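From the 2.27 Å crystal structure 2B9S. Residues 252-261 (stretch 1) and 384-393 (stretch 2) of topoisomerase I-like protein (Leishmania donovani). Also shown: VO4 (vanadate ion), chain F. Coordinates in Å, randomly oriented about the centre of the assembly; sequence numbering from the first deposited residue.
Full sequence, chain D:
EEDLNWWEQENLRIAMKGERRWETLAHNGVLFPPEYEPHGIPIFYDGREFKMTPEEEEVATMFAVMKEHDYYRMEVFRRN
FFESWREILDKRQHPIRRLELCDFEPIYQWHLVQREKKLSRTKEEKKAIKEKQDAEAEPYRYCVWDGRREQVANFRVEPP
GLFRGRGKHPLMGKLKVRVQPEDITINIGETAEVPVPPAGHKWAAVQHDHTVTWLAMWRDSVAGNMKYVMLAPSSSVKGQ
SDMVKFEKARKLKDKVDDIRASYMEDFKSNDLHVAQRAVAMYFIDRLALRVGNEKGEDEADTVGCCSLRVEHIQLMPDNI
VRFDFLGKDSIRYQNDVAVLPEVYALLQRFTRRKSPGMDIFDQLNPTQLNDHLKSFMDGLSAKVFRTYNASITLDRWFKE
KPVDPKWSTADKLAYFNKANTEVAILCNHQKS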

ATOM      1  N   LEU D 252      -5.329   2.879  23.201  1.00 40.72           N
ATOM      2  CA  LEU D 252      -4.241   1.936  23.520  1.00 41.51           C
ATOM      3  C   LEU D 252      -3.222   2.540  24.490  1.00 42.73           C
ATOM      4  O   LEU D 252      -2.725   1.850  25.375  1.00 43.86           O
ATOM      5  CB  LEU D 252      -3.533   1.448  22.246  1.00 40.96           C
ATOM      6  CG  LEU D 252      -2.295   0.550  22.377  1.00 39.81           C
ATOM      7  CD1 LEU D 252      -2.613  -0.750  23.117  1.00 39.15           C
ATOM      8  CD2 LEU D 252      -1.710   0.273  21.006  1.00 39.67           C
ATOM      9  N   LYS D 253      -2.913   3.823  24.313  1.00 44.53           N
ATOM     10  CA  LYS D 253      -1.995   4.558  25.197  1.00 46.20           C
ATOM     11  C   LYS D 253      -2.313   4.357  26.678  1.00 47.06           C
ATOM     12  O   LYS D 253      -1.409   4.241  27.516  1.00 47.42           O
ATOM     13  CB  LYS D 253      -2.043   6.046  24.854  1.00 48.64           C
ATOM     14  CG  LYS D 253      -1.076   6.919  25.622  1.00 51.01           C
ATOM     15  CD  LYS D 253      -1.570   8.346  25.592  1.00 52.69           C
ATOM     16  CE  LYS D 253      -1.019   9.144  26.738  1.00 53.42           C
ATOM     17  NZ  LYS D 253      -1.991  10.236  27.051  1.00 56.70           N
ATOM     18  N   ASP D 254      -3.606   4.310  26.983  1.00 47.49           N
ATOM     19  CA  ASP D 254      -4.094   4.106  28.333  1.00 49.32           C
ATOM     20  C   ASP D 254      -4.174   2.639  28.742  1.00 49.44           C
ATOM     21  O   ASP D 254      -4.217   2.342  29.937  1.00 51.68           O
ATOM     22  CB  ASP D 254      -5.462   4.787  28.514  1.00 51.88           C
ATOM     23  CG  ASP D 254      -5.379   6.312  28.391  1.00 54.24           C
ATOM     24  OD1 ASP D 254      -4.489   6.935  29.032  1.00 54.41           O
ATOM     25  OD2 ASP D 254      -6.211   6.884  27.645  1.00 55.50           O
ATOM     26  N   LYS D 255      -4.198   1.722  27.776  1.00 47.25           N
ATOM     27  CA  LYS D 255      -4.260   0.294  28.094  1.00 45.69           C
ATOM     28  C   LYS D 255      -2.868  -0.368  28.046  1.00 45.62           C
ATOM     29  O   LYS D 255      -2.681  -1.494  28.497  1.00 46.15           O
ATOM     30  CB  LYS D 255      -5.276  -0.423  27.196  1.00 44.61           C
ATOM     31  N   VAL D 256      -1.890   0.373  27.548  1.00 45.67           N
ATOM     32  CA  VAL D 256      -0.549  -0.142  27.279  1.00 47.68           C
ATOM     33  C   VAL D 256       0.162  -0.796  28.471  1.00 48.50           C
ATOM     34  O   VAL D 256       0.621  -1.935  28.368  1.00 50.09           O
ATOM     35  CB  VAL D 256       0.315   0.932  26.571  1.00 47.23           C
ATOM     36  CG1 VAL D 256       1.714   0.970  27.099  1.00 48.98           C
ATOM     37  CG2 VAL D 256       0.327   0.677  25.086  1.00 48.33           C
ATOM     38  N   ASP D 257       0.223  -0.084  29.596  1.00 49.25           N
ATOM     39  CA  ASP D 257       0.832  -0.574  30.836  1.00 48.93           C
ATOM     40  C   ASP D 257       0.262  -1.923  31.318  1.00 47.80           C
ATOM     41  O   ASP D 257       0.999  -2.794  31.778  1.00 47.04           O
ATOM     42  CB  ASP D 257       0.667   0.488  31.930  1.00 50.70           C
ATOM     43  CG  ASP D 257       1.776   1.529  31.922  1.00 51.23           C
ATOM     44  OD1 ASP D 257       2.289   1.890  30.839  1.00 51.16           O
ATOM     45  OD2 ASP D 257       2.141   1.997  33.022  1.00 53.07           O
ATOM     46  N   ASP D 258      -1.050  -2.079  31.195  1.00 46.64           N
ATOM     47  CA  ASP D 258      -1.760  -3.277  31.622  1.00 46.36           C
ATOM     48  C   ASP D 258      -1.504  -4.470  30.690  1.00 45.77           C
ATOM     49  O   ASP D 258      -1.685  -5.634  31.086  1.00 46.32           O
ATOM     50  CB  ASP D 258      -3.266  -2.995  31.679  1.00 48.93           C
ATOM     51  CG  ASP D 258      -3.607  -1.652  32.360  1.00 51.86           C
ATOM     52  OD1 ASP D 258      -4.309  -1.694  33.398  1.00 52.38           O
ATOM     53  OD2 ASP D 258      -3.200  -0.563  31.858  1.00 51.29           O
ATOM     54  N   ILE D 259      -1.112  -4.167  29.449  1.00 42.65           N
ATOM     55  CA  ILE D 259      -0.881  -5.167  28.406  1.00 39.32           C
ATOM     56  C   ILE D 259       0.508  -5.753  28.619  1.00 38.85           C
ATOM     57  O   ILE D 259       0.699  -6.965  28.468  1.00 36.42           O
ATOM     58  CB  ILE D 259      -1.028  -4.539  26.970  1.00 37.64           C
ATOM     59  CG1 ILE D 259      -2.500  -4.460  26.567  1.00 37.33           C
ATOM     60  CG2 ILE D 259      -0.250  -5.326  25.920  1.00 37.02           C
ATOM     61  CD1 ILE D 259      -2.811  -3.411  25.545  1.00 35.87           C
ATOM     62  N   ARG D 260       1.448  -4.865  28.976  1.00 38.01           N
ATOM     63  CA  ARG D 260       2.852  -5.175  29.238  1.00 39.20           C
ATOM     64  C   ARG D 260       3.078  -5.978  30.508  1.00 41.70           C
ATOM     65  O   ARG D 260       4.001  -6.798  30.579  1.00 43.35           O
ATOM     66  CB  ARG D 260       3.655  -3.886  29.334  1.00 38.76           C
ATOM     67  CG  ARG D 260       3.665  -3.102  28.061  1.00 39.08           C
ATOM     68  CD  ARG D 260       4.343  -1.773  28.228  1.00 39.09           C
ATOM     69  NE  ARG D 260       4.418  -1.132  26.930  1.00 39.85           N
ATOM     70  CZ  ARG D 260       4.822   0.111  26.706  1.00 41.89           C
ATOM     71  NH1 ARG D 260       5.202   0.898  27.706  1.00 41.69           N
ATOM     72  NH2 ARG D 260       4.835   0.572  25.458  1.00 42.08           N
ATOM     73  N   ALA D 261       2.259  -5.711  31.523  1.00 42.67           N
ATOM     74  CA  ALA D 261       2.296  -6.457  32.762  1.00 43.22           C
ATOM     75  C   ALA D 261       1.725  -7.837  32.483  1.00 43.57           C
ATOM     76  O   ALA D 261       2.171  -8.830  33.058  1.00 45.59           O
ATOM     77  CB  ALA D 261       1.479  -5.738  33.841  1.00 44.28           C
ATOM     78  N   VAL D 384      -2.362  -1.404  15.275  1.00 27.74           N
ATOM     79  CA  VAL D 384      -2.655  -0.261  16.155  1.00 28.72           C
ATOM     80  C   VAL D 384      -1.429   0.164  16.980  1.00 28.73           C
ATOM     81  O   VAL D 384      -1.242   1.361  17.240  1.00 30.59           O
ATOM     82  CB  VAL D 384      -3.908  -0.540  17.078  1.00 28.99           C
ATOM     83  CG1 VAL D 384      -4.231   0.669  17.964  1.00 29.15           C
ATOM     84  CG2 VAL D 384      -5.120  -0.905  16.248  1.00 26.92           C
ATOM     85  N   PHE D 385      -0.594  -0.805  17.379  1.00 28.87           N
ATOM     86  CA  PHE D 385       0.651  -0.511  18.107  1.00 28.70           C
ATOM     87  C   PHE D 385       1.618   0.300  17.274  1.00 29.90           C
ATOM     88  O   PHE D 385       2.491   1.019  17.790  1.00 30.51           O
ATOM     89  CB  PHE D 385       1.344  -1.803  18.539  1.00 29.78           C
ATOM     90  CG  PHE D 385       0.769  -2.416  19.783  1.00 28.56           C
ATOM     91  CD1 PHE D 385      -0.293  -3.308  19.702  1.00 28.45           C
ATOM     92  CD2 PHE D 385       1.294  -2.088  21.042  1.00 28.50           C
ATOM     93  CE1 PHE D 385      -0.828  -3.889  20.863  1.00 30.10           C
ATOM     94  CE2 PHE D 385       0.773  -2.652  22.209  1.00 29.36           C
ATOM     95  CZ  PHE D 385      -0.292  -3.549  22.129  1.00 29.17           C
ATOM     96  N   ARG D 386       1.472   0.171  15.970  1.00 29.42           N
ATOM     97  CA  ARG D 386       2.373   0.818  15.044  1.00 30.98           C
ATOM     98  C   ARG D 386       1.982   2.303  14.907  1.00 30.76           C
ATOM     99  O   ARG D 386       2.848   3.189  14.919  1.00 29.16           O
ATOM    100  CB  ARG D 386       2.323   0.062  13.712  1.00 29.76           C
ATOM    101  CG  ARG D 386       3.580   0.080  12.949  1.00 29.87           C
ATOM    102  CD  ARG D 386       3.458  -0.824  11.702  1.00 29.57           C
ATOM    103  NE  ARG D 386       4.233  -0.256  10.611  1.00 25.24           N
ATOM    104  CZ  ARG D 386       5.543  -0.383  10.476  1.00 25.51           C
ATOM    105  NH1 ARG D 386       6.251  -1.085  11.357  1.00 25.74           N
ATOM    106  NH2 ARG D 386       6.144   0.161   9.433  1.00 25.04           N
ATOM    107  N   THR D 387       0.674   2.542  14.772  1.00 30.51           N
ATOM    108  CA  THR D 387       0.070   3.879  14.846  1.00 33.02           C
ATOM    109  C   THR D 387       0.359   4.548  16.194  1.00 33.94           C
ATOM    110  O   THR D 387       0.713   5.732  16.244  1.00 34.43           O
ATOM    111  CB  THR D 387      -1.476   3.810  14.672  1.00 31.93           C
ATOM    112  OG1 THR D 387      -1.796   3.058  13.502  1.00 30.95           O
ATOM    113  CG2 THR D 387      -2.083   5.205  14.554  1.00 29.34           C
ATOM    114  N   TYR D 388       0.171   3.785  17.271  1.00 34.64           N
ATOM    115  CA  TYR D 388       0.476   4.228  18.626  1.00 35.80           C
ATOM    116  C   TYR D 388       1.949   4.620  18.786  1.00 35.50           C
ATOM    117  O   TYR D 388       2.260   5.693  19.312  1.00 35.80           O
ATOM    118  CB  TYR D 388       0.090   3.147  19.649  1.00 38.37           C
ATOM    119  CG  TYR D 388       0.745   3.339  21.001  1.00 39.43           C
ATOM    120  CD1 TYR D 388       0.228   4.255  21.929  1.00 39.56           C
ATOM    121  CD2 TYR D 388       1.899   2.629  21.337  1.00 38.79           C
ATOM    122  CE1 TYR D 388       0.848   4.456  23.154  1.00 39.77           C
ATOM    123  CE2 TYR D 388       2.521   2.811  22.557  1.00 39.37           C
ATOM    124  CZ  TYR D 388       1.996   3.722  23.467  1.00 40.70           C
ATOM    125  OH  TYR D 388       2.620   3.894  24.689  1.00 40.46           O
ATOM    126  N   ASN D 389       2.841   3.755  18.329  1.00 34.13           N
ATOM    127  CA  ASN D 389       4.272   3.992  18.436  1.00 34.90           C
ATOM    128  C   ASN D 389       4.754   5.200  17.656  1.00 34.36           C
ATOM    129  O   ASN D 389       5.638   5.910  18.115  1.00 34.37           O
ATOM    130  CB  ASN D 389       5.063   2.759  17.997  1.00 36.56           C
ATOM    131  CG  ASN D 389       5.280   1.781  19.127  1.00 39.95           C
ATOM    132  OD1 ASN D 389       5.808   2.154  20.178  1.00 42.38           O
ATOM    133  ND2 ASN D 389       4.866   0.521  18.930  1.00 39.39           N
ATOM    134  N   ALA D 390       4.201   5.409  16.465  1.00 33.95           N
ATOM    135  CA  ALA D 390       4.623   6.514  15.613  1.00 33.22           C
ATOM    136  C   ALA D 390       4.164   7.836  16.218  1.00 33.26           C
ATOM    137  O   ALA D 390       4.923   8.805  16.275  1.00 31.00           O
ATOM    138  CB  ALA D 390       4.072   6.342  14.212  1.00 32.21           C
ATOM    139  N   SER D 391       2.921   7.844  16.692  1.00 34.08           N
ATOM    140  CA  SER D 391       2.286   9.047  17.235  1.00 34.19           C
ATOM    141  C   SER D 391       2.825   9.439  18.609  1.00 34.88           C
ATOM    142  O   SER D 391       3.066  10.613  18.868  1.00 35.68           O
ATOM    143  CB  SER D 391       0.775   8.868  17.291  1.00 30.57           C
ATOM    144  OG  SER D 391       0.227   9.056  16.010  1.00 30.49           O
ATOM    145  N   ILE D 392       3.017   8.453  19.473  1.00 36.78           N
ATOM    146  CA  ILE D 392       3.547   8.684  20.807  1.00 37.76           C
ATOM    147  C   ILE D 392       5.014   9.100  20.777  1.00 38.64           C
ATOM    148  O   ILE D 392       5.476   9.785  21.680  1.00 40.67           O
ATOM    149  CB  ILE D 392       3.306   7.469  21.759  1.00 38.62           C
ATOM    150  CG1 ILE D 392       3.060   7.939  23.209  1.00 40.10           C
ATOM    151  CG2 ILE D 392       4.469   6.461  21.699  1.00 38.03           C
ATOM    152  CD1 ILE D 392       1.998   9.050  23.373  1.00 39.67           C
ATOM    153  N   THR D 393       5.732   8.690  19.738  1.00 39.30           N
ATOM    154  CA  THR D 393       7.133   9.063  19.549  1.00 40.06           C
ATOM    155  C   THR D 393       7.272  10.553  19.199  1.00 40.76           C
ATOM    156  O   THR D 393       8.222  11.210  19.628  1.00 40.85           O
ATOM    157  CB  THR D 393       7.787   8.189  18.455  1.00 40.18           C
ATOM    158  OG1 THR D 393       7.930   6.849  18.940  1.00 40.23           O
ATOM    159  CG2 THR D 393       9.146   8.718  18.045  1.00 39.18           C
TER
HETATM  160  V   VO4 F 301       3.018   0.564   6.887  1.00 20.93           V
HETATM  161  O1  VO4 F 301       4.569   1.198   7.352  1.00 22.83           O
HETATM  162  O2  VO4 F 301       2.460  -1.026   7.407  1.00 19.44           O

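The two stretches meet as a steeply crossed pair of helices held by apolar packing, in which aliphatic side chains of 252-261 lie against two aromatic rings of 384-393 and no hydrogen bond crosses between them. The helix axes approach to 10.9 Å with 109° between their N-to-C directions, so the contact is local: it buries 389 Å² summed over both sides, and the closest backbone register pairs Lys253 with Tyr388, their CA atoms 7.0 Å apart.

Leu252 and Tyr388 lose the most area, 85 and 88 Å² respectively, and both direct their CA-to-CB bonds toward the partner helix. Leu252, with chi1 t and chi2 p, places CD2 3.8 Å from the centroid of the Phe385 ring and 10° off the ring normal, a nearly perpendicular CH-pi approach. CD2 of Leu252 also packs 3.7 Å from CB of Tyr388 and 4.0 Å from CG1 of Val384, while CD1 of Leu252 lies 3.8 Å from CZ of Phe385. A branched, uncharged side chain suits this buried place because its two methyls can touch several apolar surfaces at once.

One turn along, Val256 repeats the theme with the second ring. Its CG2 sits 4.2 Å from the Tyr388 ring centroid, 25° off the normal, and 3.8 Å from CZ of Tyr388; it also comes within 4.4 Å of CE2 of Phe385, so this methyl touches both aromatics. Ile259 contributes at the edge of the Phe385 ring, where its CG2 is 4.2 Å from CZ. Phe385 starts sideways at its CA-to-CB bond, yet its chi1 of -81° brings the ring nearer the other helix, giving Leu252 a face and Ile259 an edge.

At the more exposed margin, Lys253 lends carbon rather than charge. Its CA lies 3.5 Å from CE1 of Tyr388, its CB 3.7 Å from that same CE1, and its CD 4.3 Å from CD1 of Ile392. The extended chain, t at all four chi angles, then leads away, and NZ is hydrogen-bonded elsewhere in the structure. A long aliphatic stem with a charged end fits such a partly exposed position. Arg260 also starts sideways, but unlike Lys253 its end comes nearer the other helix; NH2 of Arg260 stops 4.1 Å from OH of Tyr388, a proximity rather than a polar link.

Arg386 takes no part in the contact: its CA-to-CB bond points away, and its NH2 donates a hydrogen bond to O1 of the vanadate ion at 2.8 Å, with an N-H...O angle of 167°.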